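Conjugal transfer protein TRWB (Escherichia coli, PDB 1E9S) couples the DNA-processing complex to the type IV secretion channel in bacterial conjugation, probably as a hexameric, nucleotide-binding motor that drives DNA transfer. Local coordinates at the interface of chains A and B. Numbering follows the deposited sequence. Chains: chain A/B, Conjugal transfer protein TRWB.

The interface of chains A and B. Residues chain A 9, 11, 390-393, 396; chain B 19-20.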
ATOM      1  N   PHE A   9       9.897 -15.848 -35.215  1.00 51.83           N
ATOM      2  CA  PHE A   9       8.826 -15.138 -34.531  1.00 47.64           C
ATOM      3  C   PHE A   9       7.545 -15.984 -34.523  1.00 46.98           C
ATOM      4  O   PHE A   9       7.161 -16.554 -35.545  1.00 48.81           O
ATOM      5  CB  PHE A   9       8.587 -13.800 -35.235  1.00 45.32           C
ATOM      6  CG  PHE A   9       7.563 -12.931 -34.569  1.00 44.92           C
ATOM      7  CD1 PHE A   9       7.619 -12.683 -33.198  1.00 43.50           C
ATOM      8  CD2 PHE A   9       6.542 -12.351 -35.316  1.00 45.18           C
ATOM      9  CE1 PHE A   9       6.672 -11.871 -32.580  1.00 43.41           C
ATOM     10  CE2 PHE A   9       5.583 -11.533 -34.712  1.00 46.41           C
ATOM     11  CZ  PHE A   9       5.647 -11.294 -33.341  1.00 45.69           C
ATOM     12  N   GLY A  11       4.478 -14.872 -33.959  1.00 39.20           N
ATOM     13  CA  GLY A  11       3.332 -14.149 -34.475  1.00 40.21           C
ATOM     14  C   GLY A  11       3.281 -14.136 -35.991  1.00 40.74           C
ATOM     15  O   GLY A  11       3.896 -14.977 -36.651  1.00 40.16           O
ATOM     16  N   ARG A 390       4.725  -7.993 -28.509  1.00 33.30           N
ATOM     17  CA  ARG A 390       5.639  -8.801 -27.718  1.00 31.10           C
ATOM     18  C   ARG A 390       6.240  -9.842 -28.617  1.00 30.46           C
ATOM     19  O   ARG A 390       5.527 -10.509 -29.365  1.00 31.12           O
ATOM     20  CB  ARG A 390       4.913  -9.511 -26.574  1.00 30.19           C
ATOM     21  CG  ARG A 390       4.470  -8.608 -25.448  1.00 26.24           C
ATOM     22  CD  ARG A 390       5.632  -7.895 -24.760  1.00 26.09           C
ATOM     23  NE  ARG A 390       5.112  -7.010 -23.724  1.00 25.81           N
ATOM     24  CZ  ARG A 390       4.489  -7.425 -22.620  1.00 22.17           C
ATOM     25  NH1 ARG A 390       4.312  -8.720 -22.387  1.00 23.13           N
ATOM     26  NH2 ARG A 390       4.006  -6.542 -21.761  1.00 23.30           N
ATOM     27  N   VAL A 391       7.555  -9.974 -28.554  1.00 29.88           N
ATOM     28  CA  VAL A 391       8.234 -10.975 -29.356  1.00 29.53           C
ATOM     29  C   VAL A 391       7.754 -12.340 -28.847  1.00 28.78           C
ATOM     30  O   VAL A 391       7.550 -13.268 -29.622  1.00 30.30           O
ATOM     31  CB  VAL A 391       9.768 -10.852 -29.204  1.00 29.84           C
ATOM     32  CG1 VAL A 391      10.450 -11.972 -29.952  1.00 28.80           C
ATOM     33  CG2 VAL A 391      10.240  -9.519 -29.727  1.00 26.58           C
ATOM     34  N   VAL A 392       7.560 -12.440 -27.535  1.00 29.24           N
ATOM     35  CA  VAL A 392       7.109 -13.673 -26.906  1.00 27.73           C
ATOM     36  C   VAL A 392       5.946 -13.341 -25.974  1.00 28.31           C
ATOM     37  O   VAL A 392       6.115 -12.647 -24.971  1.00 30.07           O
ATOM     38  CB  VAL A 392       8.254 -14.340 -26.076  1.00 27.95           C
ATOM     39  CG1 VAL A 392       7.838 -15.708 -25.571  1.00 23.50           C
ATOM     40  CG2 VAL A 392       9.510 -14.439 -26.913  1.00 26.85           C
ATOM     41  N   MET A 393       4.762 -13.827 -26.319  1.00 29.32           N
ATOM     42  CA  MET A 393       3.575 -13.603 -25.516  1.00 30.91           C
ATOM     43  C   MET A 393       3.633 -14.396 -24.224  1.00 30.12           C
ATOM     44  O   MET A 393       4.305 -15.421 -24.138  1.00 29.95           O
ATOM     45  CB  MET A 393       2.333 -14.054 -26.271  1.00 33.00           C
ATOM     46  CG  MET A 393       1.840 -13.121 -27.346  1.00 30.65           C
ATOM     47  SD  MET A 393       0.433 -13.945 -28.144  1.00 35.33           S
ATOM     48  CE  MET A 393      -0.883 -13.612 -26.992  1.00 28.26           C
ATOM     49  N   GLU A 396       2.729 -17.905 -24.742  1.00 31.83           N
ATOM     50  CA  GLU A 396       3.728 -18.722 -25.413  1.00 32.17           C
ATOM     51  C   GLU A 396       4.663 -19.314 -24.372  1.00 32.16           C
ATOM     52  O   GLU A 396       5.168 -20.420 -24.543  1.00 35.19           O
ATOM     53  CB  GLU A 396       4.551 -17.897 -26.400  1.00 31.25           C
ATOM     54  CG  GLU A 396       3.771 -17.267 -27.518  1.00 30.36           C
ATOM     55  CD  GLU A 396       4.676 -16.703 -28.597  1.00 30.62           C
ATOM     56  OE1 GLU A 396       5.389 -17.488 -29.263  1.00 33.77           O
ATOM     57  OE2 GLU A 396       4.685 -15.471 -28.783  1.00 32.56           O
TER
ATOM     58  N   ARG B  19      -0.254 -17.732 -32.582  1.00 31.90           N
ATOM     59  CA  ARG B  19       0.414 -18.135 -31.351  1.00 29.11           C
ATOM     60  C   ARG B  19      -0.436 -17.998 -30.093  1.00 30.31           C
ATOM     61  O   ARG B  19      -1.535 -17.443 -30.128  1.00 31.23           O
ATOM     62  CB  ARG B  19       1.683 -17.312 -31.176  1.00 28.44           C
ATOM     63  CG  ARG B  19       1.477 -15.817 -31.372  1.00 22.43           C
ATOM     64  CD  ARG B  19       2.698 -15.055 -30.915  1.00 24.38           C
ATOM     65  NE  ARG B  19       2.567 -13.630 -31.172  1.00 25.95           N
ATOM     66  CZ  ARG B  19       3.449 -12.721 -30.776  1.00 23.67           C
ATOM     67  NH1 ARG B  19       4.518 -13.108 -30.104  1.00 20.88           N
ATOM     68  NH2 ARG B  19       3.263 -11.436 -31.061  1.00 22.24           N
ATOM     69  N   GLY B  20       0.087 -18.510 -28.978  1.00 29.43           N
ATOM     70  CA  GLY B  20      -0.623 -18.438 -27.716  1.00 28.61           C
ATOM     71  C   GLY B  20      -1.303 -19.718 -27.269  1.00 29.83           C
ATOM     72  O   GLY B  20      -0.831 -20.817 -27.538  1.00 31.99           O
TER
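B:Arg19 sets its CG between its own backbone N and carbonyl carbon (chi1 48°), then runs extended through CD and NE, which carries the guanidinium across to chain A, among A:Phe9, A:Arg390, A:Met393 and A:Glu396. A:Glu396, in the short helix 394-398, has its CG anti to its carbonyl carbon and brings its carboxylate to meet it. NH1 of B:Arg19 forms a salt bridge and hydrogen bond to OE2 of A:Glu396 at 2.7 Å, nearly along the C-O axis of that oxygen. The carboxylate and guanidinium planes stand 77° apart, and the two groups do not lie flat in a paired, coplanar bridge. The same OE2 also accepts the backbone N-H of A:Met393, with N 3.0 Å from OE2 of A:Glu396, from above the carboxylate plane. That bond within chain A probably helps hold the carboxylate in place. The end of the guanidinium reaches the backbone at the close of strand 384-390. There NH1 and NH2 of B:Arg19 both donate to the carbonyl O of A:Arg390, at 2.9 and 3.0 Å. The oxygen lies close to the guanidinium plane. A:Met393 lays its CG over one guanidinium face of B:Arg19, 3.7 Å above the plane. SD of A:Met393 lies beside CD and NE of B:Arg19. CA of A:Gly11 comes to 3.4 Å from NE of B:Arg19. With an alanine in place of B:Arg19, the carboxylate of A:Glu396 is likely to lose its cationic mate, and the carbonyl of A:Arg390 the two donors that reach it. The patch is one part of the contact between two copies in the six-chain assembly, and it buries 84 Å² of B:Arg19. This suggests that the arginine helps hold the two subunits together. A:Phe9 stands with its ring turned 70° from the guanidinium plane, and its CZ meets NH2 of B:Arg19 at 3.3 Å.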